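Local coordinates for beta sliding clamp (Bartonella birtlesii LL-WM9, PDB 6PTR), which probably encircles DNA as a head-to-tail homodimeric ring and tethers DNA polymerases and other proteins to it, giving them processivity, at residues C[143-148]-C[219-224]; C[22-27]-C[242-247]; C[107-112]-C[116-121]. All blocks are in the same frame, centred on the assembly; numbering follows the deposited sequence. Where two conformers were deposited one is given.

Contact 1: residues C[143-148]-C[219-224]; sequences SKLKHL and KLLSEE
K146 and L221 meet alongside, their side chains sliding past one another in opposite directions, while L145 crosses L221 at about a right angle. Near the root of L221, its CB lies 4.1 Å from CB of K146. At its tip, the CD1 methyl meets CD2 of L145 at 3.9 Å, a small apolar contact between buried leucines. The lysine adds only its hydrocarbon part. With CG anti to the backbone N (chi1 -178°) and the chain straight as far as CE, its methylenes run alongside L221 toward S222, and CD comes within 3.6 Å of the carbonyl O of L221. CE then reaches 3.9 Å from CA of S222. A bend at chi4 (-64°) turns the ammonium group to D150, one turn along its own helix, in a salt bridge. The carbonyl of L221 accepts the backbone N-H of E224 at 2.9 Å from its O, closing a type I turn. Helices 142-152 and 211-221 are in this way joined within the central domain. Their inner sides rest on the sheet below: L145 on F240 of strand 237-242, and L221 on L242 of the same strand.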
loop_
_atom_site.group_PDB
_atom_site.type_symbol
_atom_site.label_atom_id
_atom_site.label_comp_id
_atom_site.label_asym_id
_atom_site.label_seq_id
_atom_site.Cartn_x
_atom_site.Cartn_y
_atom_site.Cartn_z
ATOM N N SER C 143 8.385 -22.263 -17.975
ATOM C CA SER C 143 9.424 -21.242 -17.888
ATOM C C SER C 143 9.559 -20.491 -19.205
ATOM O O SER C 143 9.732 -19.269 -19.211
ATOM C CB SER C 143 10.749 -21.878 -17.490
ATOM O OG SER C 143 11.100 -22.862 -18.437
ATOM N N LYS C 144 9.458 -21.197 -20.332
ATOM C CA LYS C 144 9.470 -20.508 -21.620
ATOM C C LYS C 144 8.261 -19.597 -21.779
ATOM O O LYS C 144 8.404 -18.460 -22.237
ATOM C CB LYS C 144 9.522 -21.504 -22.778
ATOM C CG LYS C 144 9.743 -20.826 -24.121
ATOM C CD LYS C 144 11.108 -20.143 -24.130
ATOM C CE LYS C 144 11.457 -19.586 -25.495
ATOM N NZ LYS C 144 12.933 -19.407 -25.657
ATOM N N LEU C 145 7.060 -20.081 -21.442
ATOM C CA LEU C 145 5.878 -19.221 -21.545
ATOM C C LEU C 145 6.016 -17.991 -20.662
ATOM O O LEU C 145 5.651 -16.876 -21.061
ATOM C CB LEU C 145 4.614 -20.000 -21.166
ATOM C CG LEU C 145 3.353 -19.115 -21.202
ATOM C CD1 LEU C 145 3.083 -18.596 -22.613
ATOM C CD2 LEU C 145 2.161 -19.927 -20.689
ATOM N N LYS C 146 6.564 -18.166 -19.462
ATOM C CA LYS C 146 6.775 -17.007 -18.607
ATOM C C LYS C 146 7.709 -16.000 -19.267
ATOM O O LYS C 146 7.491 -14.787 -19.172
ATOM C CB LYS C 146 7.349 -17.443 -17.268
ATOM C CG LYS C 146 7.543 -16.289 -16.304
ATOM C CD LYS C 146 8.132 -16.787 -14.995
ATOM C CE LYS C 146 8.209 -15.682 -13.940
ATOM N NZ LYS C 146 9.115 -14.576 -14.319
ATOM N N HIS C 147 8.774 -16.493 -19.903
ATOM C CA HIS C 147 9.705 -15.609 -20.595
ATOM C C HIS C 147 8.989 -14.816 -21.680
ATOM O O HIS C 147 9.169 -13.601 -21.793
ATOM C CB HIS C 147 10.849 -16.427 -21.182
ATOM C CG HIS C 147 11.755 -15.642 -22.080
ATOM N ND1 HIS C 147 12.594 -14.655 -21.611
ATOM C CD2 HIS C 147 11.948 -15.700 -23.421
ATOM C CE1 HIS C 147 13.268 -14.138 -22.624
ATOM N NE2 HIS C 147 12.897 -14.756 -23.733
ATOM N N LEU C 148 8.168 -15.491 -22.493
ATOM C CA LEU C 148 7.459 -14.788 -23.565
ATOM C C LEU C 148 6.553 -13.704 -23.003
ATOM O O LEU C 148 6.509 -12.582 -23.526
ATOM C CB LEU C 148 6.651 -15.779 -24.399
ATOM C CG LEU C 148 7.439 -16.930 -25.019
ATOM C CD1 LEU C 148 6.493 -17.985 -25.552
ATOM C CD2 LEU C 148 8.339 -16.399 -26.125
ATOM N N LYS C 219 0.502 -14.081 -12.895
ATOM C CA LYS C 219 0.556 -14.242 -11.442
ATOM C C LYS C 219 0.838 -15.694 -11.058
ATOM O O LYS C 219 1.588 -15.962 -10.112
ATOM C CB LYS C 219 -0.748 -13.777 -10.796
ATOM C CG LYS C 219 -0.965 -12.268 -10.829
ATOM C CD LYS C 219 -2.392 -11.940 -10.411
ATOM C CE LYS C 219 -2.697 -10.454 -10.510
ATOM N NZ LYS C 219 -4.122 -10.186 -10.154
ATOM N N LEU C 220 0.239 -16.646 -11.775
ATOM C CA LEU C 220 0.544 -18.043 -11.493
ATOM C C LEU C 220 1.979 -18.377 -11.878
ATOM O O LEU C 220 2.708 -19.005 -11.103
ATOM C CB LEU C 220 -0.440 -18.948 -12.236
ATOM C CG LEU C 220 -0.103 -20.434 -12.088
ATOM C CD1 LEU C 220 -0.236 -20.894 -10.615
ATOM C CD2 LEU C 220 -0.970 -21.280 -12.995
ATOM N N LEU C 221 2.403 -17.946 -13.071
ATOM C CA LEU C 221 3.749 -18.248 -13.544
ATOM C C LEU C 221 4.829 -17.625 -12.661
ATOM O O LEU C 221 5.933 -18.170 -12.572
ATOM C CB LEU C 221 3.900 -17.786 -14.992
ATOM C CG LEU C 221 3.091 -18.645 -15.972
ATOM C CD1 LEU C 221 3.120 -18.051 -17.360
ATOM C CD2 LEU C 221 3.655 -20.049 -16.001
ATOM N N SER C 222 4.535 -16.491 -12.008
ATOM C CA SER C 222 5.509 -15.860 -11.121
ATOM C C SER C 222 5.934 -16.781 -9.988
ATOM O O SER C 222 6.985 -16.557 -9.373
ATOM C CB SER C 222 4.931 -14.566 -10.540
ATOM O OG SER C 222 3.836 -14.852 -9.684
ATOM N N GLU C 223 5.148 -17.804 -9.694
ATOM C CA GLU C 223 5.524 -18.744 -8.646
ATOM C C GLU C 223 6.565 -19.764 -9.105
ATOM O O GLU C 223 6.947 -20.635 -8.308
ATOM C CB GLU C 223 4.285 -19.466 -8.129
ATOM C CG GLU C 223 3.135 -18.555 -7.768
ATOM C CD GLU C 223 1.903 -19.345 -7.315
ATOM O OE1 GLU C 223 2.012 -20.581 -7.137
ATOM O OE2 GLU C 223 0.826 -18.735 -7.141
ATOM N N GLU C 224 7.026 -19.674 -10.357
ATOM C CA GLU C 224 8.015 -20.581 -10.934
ATOM C C GLU C 224 7.460 -22.002 -11.010
ATOM O O GLU C 224 7.828 -22.862 -10.207
ATOM C CB GLU C 224 9.320 -20.540 -10.133
#

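Contact 2: residues C[22-27]-C[242-247]; sequences LGRVHR and LGSVVF
The guanidinium group of R24 meets S244 and V245 of the turn in two ways. Near its plane and at its edge is S244, whose OG is 4.1 Å from NH1 of R24, while the CG2 methyl of V245 approaches obliquely, 3.8 Å from the same nitrogen. No hydrogen bond crosses here. Two other flat groups lie in the same segment as R24. The guanidinium of R27 has G23 O on one face. The H26 ring has G23 C at its edge, in plane, and its ND1 donates to L22 O at 3.2 Å; Y83 stacks on this ring. R24 itself is extended from CG to NE and reaches the strand, with its CD 4.0 Å from CG2 of V245. With CG1 anti to the backbone N (V245 chi1 178°), CG2 falls anti to the carbonyl carbon and meets the arginine. The partners here are helix 15-26 of the N-terminal domain and the type II' turn L242-V245 of a central-domain hairpin. Strand 245-250 also pairs with strand 59-69, making one sheet continuous across the junction of two domains, as in other bacterial processivity rings.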
loop_
_atom_site.group_PDB
_atom_site.type_symbol
_atom_site.label_atom_id
_atom_site.label_comp_id
_atom_site.label_asym_id
_atom_site.label_seq_id
_atom_site.Cartn_x
_atom_site.Cartn_y
_atom_site.Cartn_z
ATOM N N LEU C 22 -7.467 -21.733 -3.236
ATOM C CA LEU C 22 -8.393 -20.609 -3.276
ATOM C C LEU C 22 -7.695 -19.338 -3.741
ATOM O O LEU C 22 -8.283 -18.536 -4.469
ATOM C CB LEU C 22 -9.014 -20.389 -1.894
ATOM C CG LEU C 22 -10.198 -19.438 -1.768
ATOM C CD1 LEU C 22 -11.330 -19.828 -2.717
ATOM C CD2 LEU C 22 -10.679 -19.422 -0.321
ATOM N N GLY C 23 -6.446 -19.129 -3.317
ATOM C CA GLY C 23 -5.727 -17.950 -3.748
ATOM C C GLY C 23 -5.549 -17.905 -5.250
ATOM O O GLY C 23 -5.546 -16.826 -5.848
ATOM N N ARG C 24 -5.438 -19.075 -5.879
ATOM C CA ARG C 24 -5.245 -19.125 -7.319
ATOM C C ARG C 24 -6.515 -18.795 -8.090
ATOM O O ARG C 24 -6.426 -18.354 -9.240
ATOM C CB ARG C 24 -4.711 -20.498 -7.725
ATOM C CG ARG C 24 -3.226 -20.693 -7.359
ATOM C CD ARG C 24 -2.728 -22.114 -7.634
ATOM N NE ARG C 24 -1.287 -22.274 -7.474
ATOM C CZ ARG C 24 -0.643 -23.423 -7.650
ATOM N NH1 ARG C 24 -1.315 -24.519 -7.975
ATOM N NH2 ARG C 24 0.675 -23.478 -7.502
ATOM N N VAL C 25 -7.701 -18.997 -7.505
ATOM C CA VAL C 25 -8.915 -18.840 -8.306
ATOM C C VAL C 25 -9.648 -17.545 -7.977
ATOM O O VAL C 25 -10.237 -16.913 -8.863
ATOM C CB VAL C 25 -9.861 -20.046 -8.146
ATOM C CG1 VAL C 25 -9.111 -21.333 -8.427
ATOM C CG2 VAL C 25 -10.456 -20.071 -6.776
ATOM N N HIS C 26 -9.577 -17.113 -6.718
ATOM C CA HIS C 26 -10.463 -16.050 -6.259
ATOM C C HIS C 26 -10.179 -14.719 -6.939
ATOM O O HIS C 26 -11.099 -13.910 -7.095
ATOM C CB HIS C 26 -10.378 -15.909 -4.727
ATOM C CG HIS C 26 -9.280 -15.018 -4.244
ATOM N ND1 HIS C 26 -7.957 -15.411 -4.201
ATOM C CD2 HIS C 26 -9.310 -13.757 -3.750
ATOM C CE1 HIS C 26 -7.220 -14.423 -3.725
ATOM N NE2 HIS C 26 -8.016 -13.406 -3.449
ATOM N N ARG C 27 -8.934 -14.461 -7.350
ATOM C CA ARG C 27 -8.626 -13.144 -7.894
ATOM C C ARG C 27 -9.259 -12.892 -9.262
ATOM O O ARG C 27 -9.205 -11.756 -9.748
ATOM C CB ARG C 27 -7.105 -12.928 -7.969
ATOM C CG ARG C 27 -6.226 -14.179 -7.906
ATOM C CD ARG C 27 -4.727 -13.792 -7.869
ATOM N NE ARG C 27 -3.848 -14.831 -8.412
ATOM C CZ ARG C 27 -2.942 -15.509 -7.710
ATOM N NH1 ARG C 27 -2.773 -15.262 -6.416
ATOM N NH2 ARG C 27 -2.194 -16.434 -8.306
ATOM N N LEU C 242 -1.895 -26.101 -16.749
ATOM C CA LEU C 242 -0.574 -26.319 -16.180
ATOM C C LEU C 242 -0.765 -26.708 -14.727
ATOM O O LEU C 242 -1.600 -26.124 -14.035
ATOM C CB LEU C 242 0.318 -25.074 -16.317
ATOM C CG LEU C 242 -0.066 -23.722 -15.720
ATOM C CD1 LEU C 242 1.164 -22.821 -15.736
ATOM C CD2 LEU C 242 -1.214 -23.037 -16.477
ATOM N N GLY C 243 -0.010 -27.707 -14.278
ATOM C CA GLY C 243 -0.213 -28.215 -12.931
ATOM C C GLY C 243 -1.639 -28.700 -12.754
ATOM O O GLY C 243 -2.183 -29.443 -13.580
ATOM N N SER C 244 -2.271 -28.271 -11.665
ATOM C CA SER C 244 -3.672 -28.574 -11.415
ATOM C C SER C 244 -4.585 -27.402 -11.768
ATOM O O SER C 244 -5.751 -27.385 -11.354
ATOM C CB SER C 244 -3.862 -28.954 -9.953
ATOM O OG SER C 244 -3.356 -27.890 -9.167
ATOM N N VAL C 245 -4.087 -26.443 -12.541
ATOM C CA VAL C 245 -4.810 -25.217 -12.850
ATOM C C VAL C 245 -5.148 -25.211 -14.330
ATOM O O VAL C 245 -4.325 -25.604 -15.168
ATOM C CB VAL C 245 -3.975 -23.971 -12.466
ATOM C CG1 VAL C 245 -4.714 -22.683 -12.824
ATOM C CG2 VAL C 245 -3.636 -24.017 -10.992
ATOM N N VAL C 246 -6.361 -24.773 -14.655
ATOM C CA VAL C 246 -6.741 -24.551 -16.046
ATOM C C VAL C 246 -7.309 -23.145 -16.175
ATOM O O VAL C 246 -8.238 -22.790 -15.444
ATOM C CB VAL C 246 -7.766 -25.593 -16.535
ATOM C CG1 VAL C 246 -8.150 -25.293 -17.990
ATOM C CG2 VAL C 246 -7.239 -27.027 -16.402
ATOM N N PHE C 247 -6.752 -22.348 -17.101
ATOM C CA PHE C 247 -7.258 -21.025 -17.493
ATOM C C PHE C 247 -7.930 -21.125 -18.853
ATOM O O PHE C 247 -7.283 -21.546 -19.814
ATOM C CB PHE C 247 -6.139 -19.994 -17.670
ATOM C CG PHE C 247 -5.444 -19.584 -16.417
ATOM C CD1 PHE C 247 -5.926 -18.537 -15.663
ATOM C CD2 PHE C 247 -4.263 -20.201 -16.034
ATOM C CE1 PHE C 247 -5.273 -18.133 -14.505
ATOM C CE2 PHE C 247 -3.597 -19.798 -14.882
ATOM C CZ PHE C 247 -4.103 -18.765 -14.115
#

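Contact 3: residues C[107-112]-C[116-121]; sequences MSIVSG and FQLQCL
Two torsions in I109 bring its CD1 to L118: CG1 sits opposite the carbonyl carbon (chi1 -55°) and the chain then runs on extended (chi2 167°), so that the methyl reaches CD1 of L118 at 3.7 Å, the two side chains crossing at a slant. In Q117 a bend at chi2 (-80°) instead folds the amide back across the opposite face of the sheet, placing NE2 3.3 Å from CB of S108; that amide nitrogen is hydrogen-bonded to H115. The backbone fixes the register. M107 with L118 and I109 with F116 are hydrogen-bonded antiparallel pairs, the one nearer the turn, I109 with F116, closed by I109 N to F116 O and F116 N to I109 O, each at 2.8 Å. S108 and Q117 form the non-hydrogen-bonded pair between them. On the buried face, CB of I109 lies 4.1 Å from CB of F116, and past the end of the pairing SG of C120 touches CB of M107 at 3.6 Å. Helix 79-88 covers this face. The result is a beta hairpin at the edge of a four-stranded sheet, where F116 and Q117 pair antiparallel with a strand of the second subunit, the continuous intersubunit sheet by which such rings close.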
loop_
_atom_site.group_PDB
_atom_site.type_symbol
_atom_site.label_atom_id
_atom_site.label_comp_id
_atom_site.label_asym_id
_atom_site.label_seq_id
_atom_site.Cartn_x
_atom_site.Cartn_y
_atom_site.Cartn_z
ATOM N N MET C 107 -23.507 -22.703 3.767
ATOM C CA MET C 107 -22.364 -23.571 3.990
ATOM C C MET C 107 -21.786 -23.296 5.367
ATOM O O MET C 107 -21.622 -22.140 5.762
ATOM C CB MET C 107 -21.270 -23.380 2.944
ATOM C CG MET C 107 -20.162 -24.440 3.061
ATOM S SD MET C 107 -18.798 -24.203 1.902
ATOM C CE MET C 107 -18.013 -22.742 2.585
ATOM N N SER C 108 -21.496 -24.366 6.088
ATOM C CA SER C 108 -20.812 -24.286 7.367
ATOM C C SER C 108 -19.313 -24.425 7.162
ATOM O O SER C 108 -18.849 -25.240 6.354
ATOM C CB SER C 108 -21.336 -25.385 8.300
ATOM O OG SER C 108 -20.502 -25.571 9.422
ATOM N N ILE C 109 -18.550 -23.617 7.897
ATOM C CA ILE C 109 -17.100 -23.715 7.932
ATOM C C ILE C 109 -16.718 -23.886 9.386
ATOM O O ILE C 109 -17.019 -23.011 10.204
ATOM C CB ILE C 109 -16.422 -22.474 7.349
ATOM C CG1 ILE C 109 -16.906 -22.171 5.927
ATOM C CG2 ILE C 109 -14.920 -22.643 7.390
ATOM C CD1 ILE C 109 -16.485 -20.813 5.471
ATOM N N VAL C 110 -16.076 -25.005 9.723
ATOM C CA VAL C 110 -15.670 -25.258 11.101
ATOM C C VAL C 110 -14.164 -25.462 11.149
ATOM O O VAL C 110 -13.614 -26.291 10.415
ATOM C CB VAL C 110 -16.402 -26.474 11.702
ATOM C CG1 VAL C 110 -15.844 -26.797 13.068
ATOM C CG2 VAL C 110 -17.901 -26.188 11.801
ATOM N N SER C 111 -13.496 -24.721 12.023
ATOM C CA SER C 111 -12.070 -24.901 12.250
ATOM C C SER C 111 -11.852 -24.733 13.746
ATOM O O SER C 111 -11.958 -23.616 14.264
ATOM C CB SER C 111 -11.245 -23.894 11.449
ATOM O OG SER C 111 -9.920 -23.811 11.953
ATOM N N GLY C 112 -11.595 -25.839 14.436
ATOM C CA GLY C 112 -11.457 -25.768 15.883
ATOM C C GLY C 112 -12.801 -25.414 16.472
ATOM O O GLY C 112 -13.834 -25.994 16.112
ATOM N N PHE C 116 -18.354 -20.729 11.050
ATOM C CA PHE C 116 -19.048 -19.777 10.186
ATOM C C PHE C 116 -20.229 -20.470 9.516
ATOM O O PHE C 116 -20.156 -21.655 9.191
ATOM C CB PHE C 116 -18.121 -19.228 9.088
ATOM C CG PHE C 116 -16.932 -18.459 9.608
ATOM C CD1 PHE C 116 -15.754 -19.115 9.939
ATOM C CD2 PHE C 116 -16.998 -17.079 9.752
ATOM C CE1 PHE C 116 -14.649 -18.403 10.439
ATOM C CE2 PHE C 116 -15.910 -16.365 10.247
ATOM C CZ PHE C 116 -14.731 -17.028 10.574
ATOM N N GLN C 117 -21.323 -19.742 9.335
ATOM C CA GLN C 117 -22.430 -20.176 8.483
ATOM C C GLN C 117 -22.572 -19.108 7.410
ATOM O O GLN C 117 -22.908 -17.961 7.727
ATOM C CB GLN C 117 -23.727 -20.322 9.276
ATOM C CG GLN C 117 -23.783 -21.518 10.183
ATOM C CD GLN C 117 -24.113 -22.785 9.421
ATOM O OE1 GLN C 117 -24.719 -22.734 8.351
ATOM N NE2 GLN C 117 -23.717 -23.926 9.965
ATOM N N LEU C 118 -22.297 -19.460 6.156
ATOM C CA LEU C 118 -22.248 -18.462 5.088
ATOM C C LEU C 118 -23.424 -18.644 4.138
ATOM O O LEU C 118 -23.723 -19.762 3.718
ATOM C CB LEU C 118 -20.939 -18.533 4.298
ATOM C CG LEU C 118 -19.623 -18.236 5.010
ATOM C CD1 LEU C 118 -18.507 -18.167 3.971
ATOM C CD2 LEU C 118 -19.714 -16.940 5.809
ATOM N N GLN C 119 -24.077 -17.537 3.804
ATOM C CA GLN C 119 -25.097 -17.534 2.767
ATOM C C GLN C 119 -24.455 -17.812 1.418
ATOM O O GLN C 119 -23.509 -17.131 1.018
ATOM C CB GLN C 119 -25.820 -16.188 2.744
ATOM C CG GLN C 119 -26.644 -15.890 3.979
ATOM C CD GLN C 119 -27.071 -14.429 4.052
ATOM O OE1 GLN C 119 -26.913 -13.675 3.088
ATOM N NE2 GLN C 119 -27.609 -14.026 5.194
ATOM N N CYS C 120 -24.995 -18.795 0.703
ATOM C CA CYS C 120 -24.406 -19.321 -0.515
ATOM C C CYS C 120 -25.436 -19.326 -1.643
ATOM O O CYS C 120 -26.597 -18.946 -1.468
ATOM C CB CYS C 120 -23.886 -20.736 -0.283
ATOM S SG CYS C 120 -22.392 -20.763 0.724
ATOM N N LEU C 121 -24.991 -19.788 -2.806
ATOM C CA LEU C 121 -25.854 -19.975 -3.953
ATOM C C LEU C 121 -25.546 -21.340 -4.557
ATOM O O LEU C 121 -24.389 -21.779 -4.545
ATOM C CB LEU C 121 -25.633 -18.855 -4.980
ATOM C CG LEU C 121 -26.073 -17.460 -4.524
ATOM C CD1 LEU C 121 -25.613 -16.393 -5.498
ATOM C CD2 LEU C 121 -27.590 -17.409 -4.360
#

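Overall arrangement
The three contacts show packing at three levels of one fold. Contact 1 lies within the central domain, contact 2 between the N-terminal and central domains, and contact 3 at the edge where the second subunit begins. Contacts 1 and 2 touch, their centres about 14 Å apart: E223 OE1 and R24 NH2 are 3.2 Å apart in their salt bridge, and L220 packs its CD2 3.6 Å from CE2 of F247. Contact 3 touches neither; its nearest atoms are about 8 Å from contact 2 and about 22 Å from contact 1. The series therefore runs from packing within one domain, through a domain junction, to the subunit interface, consistent with a ring that closes around DNA.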